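Local coordinates for Lmo1076 protein (Listeria monocytogenes serovar 1/2a, PDB 5JQC) that is a putative secreted autolysin, probably an amidase acting in cell wall degradation, represented here by the part of the protein built from three GW modules, at residues T12-I17 and T44-A49; V30-H35 and K91-Y96; E25-V30 and V63-E68; P98-V103 and S122-T127. One frame throughout, in Å; residues are numbered along the deposited sequence.

Overall arrangement
From the N terminus, the chain runs through 12-17 into strand 19-29, and the loop after strand 36-37 returns at 44-49 to close interaction 1 on the surface. Interaction 3 pairs strand 19-29 with strand 62-71, and interaction 2 joins the loop leaving strand 19-29 to 91-96. The segments of interactions 1, 2 and 3 alternate along the chain, so all three cross one another, around the first GW module. Interactions 2 and 3 touch, share Val30 and meet in one sheet. Interaction 4 comes in series afterwards, where 98-103, leading from strand 94-96 to strand 103-112, packs on 122-127 of the next module; Lys99 touches Glu25 of interaction 3.

Interaction 1: T12-I17 and T44-A49; sequences TLYDTI and TSAASA
The ring of Tyr14 lies across the peptide that joins Ser45 to Ala46. Ser45 C sits 3.3 Å above one face of this ring, displaced toward the rim on the CE1 side, while Leu13 CB, from the same segment as the tyrosine, stands 4.1 Å above the opposite face. A chi1 of -52° sets Tyr14 CG anti to its own carbonyl carbon, near Thr44 C and Ser45 N. At the far end of the ring the hydroxyl reaches Ala46, with Tyr14 OH 3.4 Å from Ala46 CB. At the ring edge, near its plane, Ala49 CB approaches Tyr14 CE1 to 4.3 Å.

A second patch is aliphatic. Ile17 and Thr44 meet at about a right angle, with Ile17 CG1 and Thr44 CG2 only 3.5 Å apart, closer than usual carbon packing. The same methyl group lies near the carbonyl oxygen of Asp15. Both segments are loops: one leads into strand 19-29, and the other belongs to the connection between strands 36-37 and 53-54 of the first GW module.

Water 1 bridges the two backbones, donating to Asp15 O at 2.9 Å and to Thr44 O at 2.8 Å. The 44-49 loop is shaped by its own serines. Ser48 OG accepts from Ser45 N at 2.7 Å and also from Thr44 N, whereas Ser45 OG accepts from Ser48 N three residues on, an ST motif. Thr44 OG1 is hydrogen-bonded to Ile41 O; Asp15 OD2 makes a salt bridge with Arg73 and a hydrogen bond with Asn43.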
loop_
_atom_site.group_PDB
_atom_site.type_symbol
_atom_site.label_atom_id
_atom_site.label_comp_id
_atom_site.label_asym_id
_atom_site.label_seq_id
_atom_site.Cartn_x
_atom_site.Cartn_y
_atom_site.Cartn_z
ATOM N N THR A 12 10.489 31.041 40.949
ATOM C CA THR A 12 9.371 30.125 41.231
ATOM C C THR A 12 8.041 30.711 40.717
ATOM O O THR A 12 6.960 30.112 40.871
ATOM C CB THR A 12 9.250 29.805 42.759
ATOM O OG1 THR A 12 10.547 29.522 43.295
ATOM C CG2 THR A 12 8.343 28.591 43.019
ATOM N N LEU A 13 8.117 31.897 40.107
ATOM C CA LEU A 13 6.943 32.420 39.418
ATOM C C LEU A 13 6.642 31.590 38.176
ATOM O O LEU A 13 5.482 31.231 37.930
ATOM C CB LEU A 13 7.150 33.890 39.048
ATOM N N TYR A 14 7.685 31.261 37.405
ATOM C CA TYR A 14 7.604 30.483 36.178
ATOM C C TYR A 14 8.267 29.123 36.356
ATOM O O TYR A 14 9.147 28.943 37.207
ATOM C CB TYR A 14 8.275 31.224 35.015
ATOM C CG TYR A 14 7.748 32.619 34.886
ATOM C CD1 TYR A 14 6.431 32.830 34.502
ATOM C CD2 TYR A 14 8.550 33.729 35.169
ATOM C CE1 TYR A 14 5.916 34.091 34.381
ATOM C CE2 TYR A 14 8.043 35.008 35.049
ATOM C CZ TYR A 14 6.715 35.179 34.653
ATOM O OH TYR A 14 6.158 36.431 34.518
ATOM N N ASP A 15 7.847 28.180 35.507
ATOM C CA ASP A 15 8.332 26.806 35.471
ATOM C C ASP A 15 9.473 26.637 34.472
ATOM O O ASP A 15 9.433 27.173 33.365
ATOM C CB ASP A 15 7.198 25.856 35.081
ATOM C CG ASP A 15 6.003 25.962 36.011
ATOM O OD1 ASP A 15 6.164 25.804 37.252
ATOM O OD2 ASP A 15 4.895 26.209 35.488
ATOM N N THR A 16 10.472 25.845 34.866
ATOM C CA THR A 16 11.585 25.513 33.994
ATOM C C THR A 16 11.151 24.591 32.864
ATOM O O THR A 16 10.383 23.645 33.079
ATOM C CB THR A 16 12.694 24.825 34.779
ATOM O OG1 THR A 16 13.093 25.666 35.860
ATOM C CG2 THR A 16 13.910 24.552 33.862
ATOM N N ILE A 17 11.661 24.865 31.662
ATOM C CA ILE A 17 11.524 23.958 30.521
ATOM C C ILE A 17 12.556 22.844 30.693
ATOM O O ILE A 17 13.763 23.081 30.609
ATOM C CB ILE A 17 11.708 24.693 29.186
ATOM C CG1 ILE A 17 10.716 25.853 29.078
ATOM C CG2 ILE A 17 11.487 23.735 28.003
ATOM C CD1 ILE A 17 10.837 26.646 27.820
ATOM N N THR A 44 6.283 29.608 31.339
ATOM C CA THR A 44 7.736 29.657 31.301
ATOM C C THR A 44 8.273 31.081 31.224
ATOM O O THR A 44 9.469 31.293 31.467
ATOM C CB THR A 44 8.253 28.838 30.111
ATOM O OG1 THR A 44 7.647 29.328 28.909
ATOM C CG2 THR A 44 7.857 27.381 30.284
ATOM N N SER A 45 7.420 32.055 30.911
ATOM C CA SER A 45 7.772 33.469 30.911
ATOM C C SER A 45 6.493 34.273 31.123
ATOM O O SER A 45 5.387 33.725 31.179
ATOM C CB SER A 45 8.456 33.882 29.603
ATOM O OG SER A 45 7.541 33.740 28.524
ATOM N N ALA A 46 6.660 35.593 31.246
ATOM C CA ALA A 46 5.505 36.481 31.315
ATOM C C ALA A 46 4.627 36.327 30.077
ATOM O O ALA A 46 3.395 36.246 30.181
ATOM C CB ALA A 46 5.970 37.931 31.474
ATOM N N ALA A 47 5.246 36.266 28.896
ATOM C CA ALA A 47 4.476 36.119 27.664
ATOM C C ALA A 47 3.721 34.792 27.636
ATOM O O ALA A 47 2.565 34.735 27.197
ATOM C CB ALA A 47 5.402 36.247 26.452
ATOM N N SER A 48 4.346 33.722 28.131
ATOM C CA SER A 48 3.745 32.395 28.106
ATOM C C SER A 48 2.758 32.158 29.241
ATOM O O SER A 48 2.248 31.039 29.372
ATOM C CB SER A 48 4.837 31.326 28.147
ATOM O OG SER A 48 5.353 31.178 29.454
ATOM N N ALA A 49 2.477 33.164 30.064
ATOM C CA ALA A 49 1.552 32.993 31.174
ATOM C C ALA A 49 0.139 33.467 30.856
ATOM O O ALA A 49 -0.830 32.934 31.416
ATOM C CB ALA A 49 2.080 33.733 32.405
HETATM O O HOH W 1 11.116 29.200 32.275
#

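Interaction 2: V30-H35 and K91-Y96; sequences VKADGH and KRAFVY
Val30 N donates to Ala93 O at 3.0 Å, with an N-H...O angle of 169°, in the one hydrogen bond that joins segments 30-35 and 91-96. On one side of this bond Val30 CG2 meets Val95 CG2 at 3.6 Å, methyl to methyl; on the other lie Ala32 and His35 against Ala93. In each valine CG2 is anti to the carbonyl carbon, and the two side chains cross obliquely.

Ala32 points its methyl group at Ala93, giving a CB to CB distance of 3.6 Å. His35 comes in beside it. Its CG is anti to the carbonyl carbon (chi1 -66°), and the ND1 flank of the imidazole reaches Ala93 CB at 3.7 Å, with Ala93 N over one ring face. Ala93 CB thus receives both Ala32 and His35. His35 ND1 is buried by this contact and has no polar partner in the model.

Arg92 NH2 is at the imidazole edge, 4.2 Å from His35 NE2, while NE2 lies over a face of the guanidinium. The two planes are 73° apart, so the groups are not stacked in parallel. Asp90 takes the guanidinium in a salt bridge.

Segment 30-35 includes a type I turn from Ala32 to His35 and follows strand 19-29. Residues 91-93 form a 3-10 turn between strand 84-90 and the edge strand 94-96, as before the last strand of SH3 folds, consistent with an SH3-like first GW module. Strand 94-96 pairs with strand 19-29 through Val95 and Lys28. Met89 of strand 84-90 packs against Ala32 and His35.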
loop_
_atom_site.group_PDB
_atom_site.type_symbol
_atom_site.label_atom_id
_atom_site.label_comp_id
_atom_site.label_asym_id
_atom_site.label_seq_id
_atom_site.Cartn_x
_atom_site.Cartn_y
_atom_site.Cartn_z
ATOM N N VAL A 30 -8.887 17.855 19.601
ATOM C CA VAL A 30 -10.114 17.203 20.050
ATOM C C VAL A 30 -10.452 17.694 21.454
ATOM O O VAL A 30 -9.613 17.601 22.361
ATOM C CB VAL A 30 -9.980 15.672 20.042
ATOM C CG1 VAL A 30 -11.244 15.028 20.614
ATOM C CG2 VAL A 30 -9.701 15.178 18.638
ATOM N N LYS A 31 -11.677 18.200 21.634
ATOM C CA LYS A 31 -12.226 18.568 22.942
ATOM C C LYS A 31 -11.237 19.419 23.729
ATOM O O LYS A 31 -10.861 19.104 24.859
ATOM C CB LYS A 31 -12.627 17.324 23.737
ATOM N N ALA A 32 -10.807 20.511 23.094
ATOM C CA ALA A 32 -9.775 21.384 23.634
ATOM C C ALA A 32 -10.340 22.707 24.137
ATOM O O ALA A 32 -9.643 23.722 24.150
ATOM C CB ALA A 32 -8.692 21.643 22.591
ATOM N N ASP A 33 -11.604 22.708 24.557
ATOM C CA ASP A 33 -12.204 23.930 25.077
ATOM C C ASP A 33 -11.592 24.326 26.414
ATOM O O ASP A 33 -11.460 25.519 26.704
ATOM C CB ASP A 33 -13.714 23.745 25.211
ATOM C CG ASP A 33 -14.300 22.922 24.077
ATOM O OD1 ASP A 33 -14.502 21.701 24.270
ATOM O OD2 ASP A 33 -14.547 23.491 22.992
ATOM N N GLY A 34 -11.203 23.347 27.227
ATOM C CA GLY A 34 -10.643 23.628 28.533
ATOM C C GLY A 34 -9.138 23.824 28.555
ATOM O O GLY A 34 -8.514 23.680 29.609
ATOM N N HIS A 35 -8.535 24.155 27.414
ATOM C CA HIS A 35 -7.100 24.388 27.336
ATOM C C HIS A 35 -6.817 25.728 26.676
ATOM O O HIS A 35 -7.618 26.231 25.884
ATOM C CB HIS A 35 -6.383 23.310 26.539
ATOM C CG HIS A 35 -6.416 21.963 27.176
ATOM N ND1 HIS A 35 -7.233 20.949 26.722
ATOM C CD2 HIS A 35 -5.719 21.452 28.218
ATOM C CE1 HIS A 35 -7.039 19.870 27.458
ATOM N NE2 HIS A 35 -6.130 20.150 28.375
ATOM N N LYS A 91 -0.399 19.026 25.210
ATOM C CA LYS A 91 -0.406 17.882 24.299
ATOM C C LYS A 91 -1.692 17.069 24.408
ATOM O O LYS A 91 -2.125 16.459 23.421
ATOM C CB LYS A 91 0.811 17.002 24.581
ATOM C CG LYS A 91 0.934 15.797 23.683
ATOM C CD LYS A 91 2.260 15.133 23.929
ATOM C CE LYS A 91 2.519 14.059 22.911
ATOM N NZ LYS A 91 3.869 13.474 23.129
ATOM N N ARG A 92 -2.322 17.058 25.586
ATOM C CA ARG A 92 -3.552 16.294 25.786
ATOM C C ARG A 92 -4.707 16.832 24.952
ATOM O O ARG A 92 -5.666 16.102 24.689
ATOM C CB ARG A 92 -3.942 16.292 27.269
ATOM C CG ARG A 92 -3.077 15.407 28.173
ATOM C CD ARG A 92 -3.485 15.571 29.647
ATOM N NE ARG A 92 -3.304 16.960 30.064
ATOM C CZ ARG A 92 -3.863 17.522 31.140
ATOM N NH1 ARG A 92 -4.679 16.830 31.946
ATOM N NH2 ARG A 92 -3.614 18.804 31.396
ATOM N N ALA A 93 -4.635 18.084 24.516
ATOM C CA ALA A 93 -5.673 18.615 23.645
ATOM C C ALA A 93 -5.663 18.018 22.234
ATOM O O ALA A 93 -6.524 18.388 21.431
ATOM C CB ALA A 93 -5.541 20.141 23.565
ATOM N N PHE A 94 -4.739 17.101 21.901
ATOM C CA PHE A 94 -4.568 16.632 20.525
ATOM C C PHE A 94 -4.643 15.110 20.429
ATOM O O PHE A 94 -4.230 14.393 21.345
ATOM C CB PHE A 94 -3.205 17.056 19.920
ATOM C CG PHE A 94 -2.914 18.532 19.985
ATOM C CD1 PHE A 94 -2.422 19.110 21.145
ATOM C CD2 PHE A 94 -3.077 19.329 18.862
ATOM C CE1 PHE A 94 -2.132 20.467 21.183
ATOM C CE2 PHE A 94 -2.789 20.678 18.896
ATOM C CZ PHE A 94 -2.316 21.248 20.052
ATOM N N VAL A 95 -5.122 14.626 19.275
ATOM C CA VAL A 95 -5.029 13.215 18.881
ATOM C C VAL A 95 -4.083 13.108 17.683
ATOM O O VAL A 95 -4.405 13.580 16.584
ATOM C CB VAL A 95 -6.399 12.620 18.538
ATOM C CG1 VAL A 95 -6.249 11.169 18.123
ATOM C CG2 VAL A 95 -7.342 12.717 19.741
ATOM N N TYR A 96 -2.919 12.488 17.891
ATOM C CA TYR A 96 -1.941 12.347 16.819
ATOM C C TYR A 96 -2.377 11.260 15.847
ATOM O O TYR A 96 -2.842 10.189 16.258
ATOM C CB TYR A 96 -0.557 11.984 17.365
ATOM C CG TYR A 96 0.205 13.097 18.045
ATOM C CD1 TYR A 96 -0.450 14.189 18.607
ATOM C CD2 TYR A 96 1.593 13.049 18.128
ATOM C CE1 TYR A 96 0.257 15.197 19.231
ATOM C CE2 TYR A 96 2.317 14.055 18.748
ATOM C CZ TYR A 96 1.644 15.130 19.295
ATOM O OH TYR A 96 2.349 16.138 19.918
#

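Interaction 3: E25-V30 and V63-E68; sequences EDAKVV and VKILKE
Ala27 and Val63 exchange both of their backbone hydrogen bonds: Val63 N donates to Ala27 O at 2.7 Å, and Ala27 N donates to Val63 O at 3.0 Å. At the next hydrogen-bonded pair the exchange is uneven. Ile65 N reaches Glu25 O at 2.8 Å with a nearly straight N-H...O angle of 175°, whereas the return bond from Glu25 N to Ile65 O is weak at 3.3 Å. Glu25 O also receives a CA-H...O contact from Lys64, and Val63 O one from Asp26 CA.

Between these pairs, Asp26 and Lys64 form a non-hydrogen-bonded pair whose side chains lie side by side, pointing the same way. Their salt bridge is long, 3.7 Å from Asp26 OD1 to Lys64 NZ. The lysine's chi2 of -97° places Lys64 CD beside the same oxygen, 3.4 Å from Asp26 OD1.

The other face carries Glu25, Ala27, Val63 and Ile65; Ala27 CB touches Ile65 CG1 at 4.0 Å. Asp26 and Lys28 use their backbones on the far side of the strand, toward Tyr97 and Val95. Such antiparallel pairing of strands 19-29 and 62-71, in the middle of a five-stranded sheet, fits the SH3-like fold of a GW module.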
loop_
_atom_site.group_PDB
_atom_site.type_symbol
_atom_site.label_atom_id
_atom_site.label_comp_id
_atom_site.label_asym_id
_atom_site.label_seq_id
_atom_site.Cartn_x
_atom_site.Cartn_y
_atom_site.Cartn_z
ATOM N N GLU A 25 4.617 15.754 13.063
ATOM C CA GLU A 25 3.440 14.931 13.280
ATOM C C GLU A 25 2.217 15.663 12.756
ATOM O O GLU A 25 2.160 16.895 12.756
ATOM C CB GLU A 25 3.213 14.603 14.771
ATOM C CG GLU A 25 4.368 13.907 15.493
ATOM C CD GLU A 25 4.611 12.489 15.005
ATOM O OE1 GLU A 25 3.660 11.842 14.507
ATOM O OE2 GLU A 25 5.766 12.023 15.123
ATOM N N ASP A 26 1.237 14.887 12.321
ATOM C CA ASP A 26 -0.105 15.392 12.082
ATOM C C ASP A 26 -0.998 15.016 13.255
ATOM O O ASP A 26 -0.834 13.953 13.866
ATOM C CB ASP A 26 -0.676 14.832 10.779
ATOM C CG ASP A 26 0.096 15.303 9.569
ATOM O OD1 ASP A 26 -0.124 16.464 9.155
ATOM O OD2 ASP A 26 0.934 14.526 9.057
ATOM N N ALA A 27 -1.943 15.891 13.575
ATOM C CA ALA A 27 -2.841 15.598 14.676
ATOM C C ALA A 27 -4.143 16.347 14.463
ATOM O O ALA A 27 -4.214 17.309 13.689
ATOM C CB ALA A 27 -2.218 15.978 16.019
ATOM N N LYS A 28 -5.170 15.893 15.171
ATOM C CA LYS A 28 -6.455 16.569 15.226
ATOM C C LYS A 28 -6.679 17.084 16.639
ATOM O O LYS A 28 -6.605 16.312 17.603
ATOM C CB LYS A 28 -7.603 15.632 14.825
ATOM C CG LYS A 28 -8.883 16.381 14.509
ATOM C CD LYS A 28 -9.989 15.464 14.027
ATOM C CE LYS A 28 -10.619 14.702 15.175
ATOM N NZ LYS A 28 -11.775 13.883 14.711
ATOM N N VAL A 29 -6.953 18.383 16.757
ATOM C CA VAL A 29 -7.399 18.954 18.023
ATOM C C VAL A 29 -8.765 18.378 18.384
ATOM O O VAL A 29 -9.701 18.402 17.578
ATOM C CB VAL A 29 -7.445 20.486 17.928
ATOM C CG1 VAL A 29 -7.916 21.087 19.221
ATOM C CG2 VAL A 29 -6.073 21.049 17.535
ATOM N N VAL A 30 -8.887 17.855 19.601
ATOM C CA VAL A 30 -10.114 17.203 20.050
ATOM C C VAL A 30 -10.452 17.694 21.454
ATOM O O VAL A 30 -9.613 17.601 22.361
ATOM C CB VAL A 30 -9.980 15.672 20.042
ATOM C CG1 VAL A 30 -11.244 15.028 20.614
ATOM C CG2 VAL A 30 -9.701 15.178 18.638
ATOM N N VAL A 63 -4.023 19.661 12.298
ATOM C CA VAL A 63 -2.915 20.573 12.519
ATOM C C VAL A 63 -1.618 19.799 12.369
ATOM O O VAL A 63 -1.597 18.567 12.340
ATOM C CB VAL A 63 -2.961 21.247 13.909
ATOM C CG1 VAL A 63 -4.127 22.216 13.994
ATOM C CG2 VAL A 63 -3.060 20.191 15.001
ATOM N N LYS A 64 -0.536 20.554 12.275
ATOM C CA LYS A 64 0.815 20.022 12.230
ATOM C C LYS A 64 1.482 20.310 13.567
ATOM O O LYS A 64 1.370 21.423 14.088
ATOM C CB LYS A 64 1.609 20.662 11.085
ATOM C CG LYS A 64 1.039 20.428 9.678
ATOM C CD LYS A 64 1.741 19.266 8.977
ATOM C CE LYS A 64 1.350 19.164 7.509
ATOM N NZ LYS A 64 2.204 18.181 6.782
ATOM N N ILE A 65 2.170 19.321 14.122
ATOM C CA ILE A 65 2.868 19.493 15.388
ATOM C C ILE A 65 4.344 19.630 15.074
ATOM O O ILE A 65 4.946 18.729 14.477
ATOM C CB ILE A 65 2.607 18.327 16.352
ATOM C CG1 ILE A 65 1.106 18.136 16.567
ATOM C CG2 ILE A 65 3.296 18.582 17.685
ATOM C CD1 ILE A 65 0.417 19.325 17.213
ATOM N N LEU A 66 4.928 20.752 15.502
ATOM C CA LEU A 66 6.291 21.138 15.165
ATOM C C LEU A 66 7.282 20.932 16.303
ATOM O O LEU A 66 8.436 20.566 16.059
ATOM C CB LEU A 66 6.323 22.610 14.737
ATOM C CG LEU A 66 5.796 23.027 13.360
ATOM C CD1 LEU A 66 4.284 22.953 13.280
ATOM C CD2 LEU A 66 6.281 24.442 13.075
ATOM N N LYS A 67 6.877 21.190 17.542
ATOM C CA LYS A 67 7.783 21.076 18.674
ATOM C C LYS A 67 6.997 20.555 19.862
ATOM O O LYS A 67 5.774 20.701 19.926
ATOM C CB LYS A 67 8.423 22.413 19.076
ATOM C CG LYS A 67 9.137 23.207 17.989
ATOM C CD LYS A 67 9.707 24.497 18.598
ATOM C CE LYS A 67 10.264 25.430 17.519
ATOM N NZ LYS A 67 11.404 24.812 16.793
ATOM N N GLU A 68 7.714 19.955 20.810
ATOM C CA GLU A 68 7.141 19.593 22.101
ATOM C C GLU A 68 8.096 20.053 23.183
ATOM O O GLU A 68 9.311 20.017 22.992
ATOM C CB GLU A 68 6.908 18.089 22.249
ATOM C CG GLU A 68 6.220 17.443 21.065
ATOM C CD GLU A 68 5.647 16.076 21.411
ATOM O OE1 GLU A 68 5.913 15.608 22.543
ATOM O OE2 GLU A 68 4.938 15.483 20.554
#

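Interaction 4: P98-V103 and S122-T127; sequences PKATNV and SEVPGT
Pro98 CG lies over one face of the Gly126-Thr127 peptide at its carbonyl end, 3.5 Å from Gly126 O, and Pro98 CD comes to the same oxygen more obliquely at 3.3 Å. In return, Thr127 CG2 lies over one face of the Lys99-Ala100 peptide, 3.7 Å from Ala100 N. The Pro98 carbonyl oxygen accepts a CA-H...O contact from Thr127 CA at 3.5 Å, angle 150° at the hydrogen.

In Thr127, chi1 of 63° sets OG1 between the backbone N and the carbonyl carbon, and leaves CG2 anti to the carbonyl carbon, facing residues 98-100. The hydroxyl donates to Val124 O at 2.6 Å, in the carbonyl plane and on a lone pair. Thr127 N donates to the same oxygen at 3.2 Å, closing a type II turn with Pro125 and Gly126 at its corners. Further along, Ala100 CB fits against both methyls of Val124, 4.0 Å from Val124 CG2.

The turn of the second GW module, between strands 120-121 and 132-134, thereby packs on the connection from strand 94-96 to strand 103-112. Ile153 of strand 144-153 touches Pro98 and Val124, and Val124 also rests on Tyr158 of strand 156-163 and Trp170 of strand 166-172.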
loop_
_atom_site.group_PDB
_atom_site.type_symbol
_atom_site.label_atom_id
_atom_site.label_comp_id
_atom_site.label_asym_id
_atom_site.label_seq_id
_atom_site.Cartn_x
_atom_site.Cartn_y
_atom_site.Cartn_z
ATOM N N PRO A 98 -1.413 8.277 13.430
ATOM C CA PRO A 98 -0.299 7.360 13.190
ATOM C C PRO A 98 0.184 7.509 11.761
ATOM O O PRO A 98 -0.562 7.936 10.879
ATOM C CB PRO A 98 -0.936 5.987 13.410
ATOM C CG PRO A 98 -2.338 6.205 12.935
ATOM C CD PRO A 98 -2.703 7.572 13.452
ATOM N N LYS A 99 1.442 7.143 11.529
ATOM C CA LYS A 99 2.023 7.174 10.190
ATOM C C LYS A 99 2.169 5.758 9.645
ATOM O O LYS A 99 2.399 4.809 10.403
ATOM C CB LYS A 99 3.390 7.865 10.198
ATOM C CG LYS A 99 3.378 9.339 10.634
ATOM C CD LYS A 99 4.810 9.872 10.782
ATOM C CE LYS A 99 4.841 11.365 11.081
ATOM N NZ LYS A 99 6.231 11.861 11.258
ATOM N N ALA A 100 2.024 5.620 8.327
ATOM C CA ALA A 100 2.281 4.343 7.681
ATOM C C ALA A 100 3.768 4.042 7.737
ATOM O O ALA A 100 4.599 4.941 7.598
ATOM C CB ALA A 100 1.823 4.375 6.225
ATOM N N THR A 101 4.106 2.772 7.929
ATOM C CA THR A 101 5.492 2.330 7.841
ATOM C C THR A 101 5.707 1.501 6.575
ATOM O O THR A 101 4.764 1.125 5.870
ATOM C CB THR A 101 5.884 1.519 9.080
ATOM O OG1 THR A 101 5.049 0.354 9.178
ATOM C CG2 THR A 101 5.714 2.360 10.328
ATOM N N ASN A 102 6.978 1.221 6.295
ATOM C CA ASN A 102 7.373 0.362 5.185
ATOM C C ASN A 102 6.832 0.889 3.855
ATOM O O ASN A 102 6.507 0.113 2.957
ATOM C CB ASN A 102 6.920 -1.085 5.432
ATOM C CG ASN A 102 7.885 -2.115 4.863
ATOM O OD1 ASN A 102 9.080 -1.850 4.714
ATOM N ND2 ASN A 102 7.369 -3.299 4.543
ATOM N N VAL A 103 6.727 2.211 3.730
ATOM C CA VAL A 103 6.105 2.845 2.571
ATOM C C VAL A 103 7.090 2.839 1.410
ATOM O O VAL A 103 8.160 3.454 1.489
ATOM C CB VAL A 103 5.667 4.282 2.900
ATOM C CG1 VAL A 103 4.950 4.901 1.701
ATOM C CG2 VAL A 103 4.798 4.310 4.137
ATOM N N SER A 122 -8.755 6.249 0.721
ATOM C CA SER A 122 -7.985 7.268 0.006
ATOM C C SER A 122 -6.552 7.395 0.506
ATOM O O SER A 122 -5.704 7.953 -0.201
ATOM C CB SER A 122 -8.673 8.632 0.113
ATOM O OG SER A 122 -8.632 9.124 1.440
ATOM N N GLU A 123 -6.264 6.914 1.710
ATOM C CA GLU A 123 -4.895 6.753 2.179
ATOM C C GLU A 123 -4.839 5.465 2.981
ATOM O O GLU A 123 -5.872 4.858 3.280
ATOM C CB GLU A 123 -4.431 7.933 3.048
ATOM C CG GLU A 123 -4.680 9.301 2.459
ATOM C CD GLU A 123 -3.647 9.678 1.439
ATOM O OE1 GLU A 123 -2.617 8.966 1.345
ATOM O OE2 GLU A 123 -3.863 10.690 0.740
ATOM N N VAL A 124 -3.626 5.053 3.342
ATOM C CA VAL A 124 -3.459 3.998 4.337
ATOM C C VAL A 124 -4.398 4.333 5.496
ATOM O O VAL A 124 -4.381 5.463 6.005
ATOM C CB VAL A 124 -1.997 3.875 4.791
ATOM C CG1 VAL A 124 -1.877 2.807 5.860
ATOM C CG2 VAL A 124 -1.119 3.547 3.628
ATOM N N PRO A 125 -5.269 3.419 5.902
ATOM C CA PRO A 125 -6.308 3.776 6.874
ATOM C C PRO A 125 -5.719 4.174 8.220
ATOM O O PRO A 125 -4.756 3.574 8.701
ATOM C CB PRO A 125 -7.156 2.504 6.983
ATOM C CG PRO A 125 -6.405 1.432 6.245
ATOM C CD PRO A 125 -5.487 2.096 5.296
ATOM N N GLY A 126 -6.316 5.205 8.825
ATOM C CA GLY A 126 -5.898 5.742 10.105
ATOM C C GLY A 126 -4.901 6.876 9.986
ATOM O O GLY A 126 -4.751 7.666 10.928
ATOM N N THR A 127 -4.205 6.965 8.856
ATOM C CA THR A 127 -3.258 8.048 8.669
ATOM C C THR A 127 -4.009 9.339 8.350
ATOM O O THR A 127 -5.227 9.353 8.144
ATOM C CB THR A 127 -2.258 7.703 7.564
ATOM O OG1 THR A 127 -2.948 7.550 6.318
ATOM C CG2 THR A 127 -1.553 6.394 7.894
#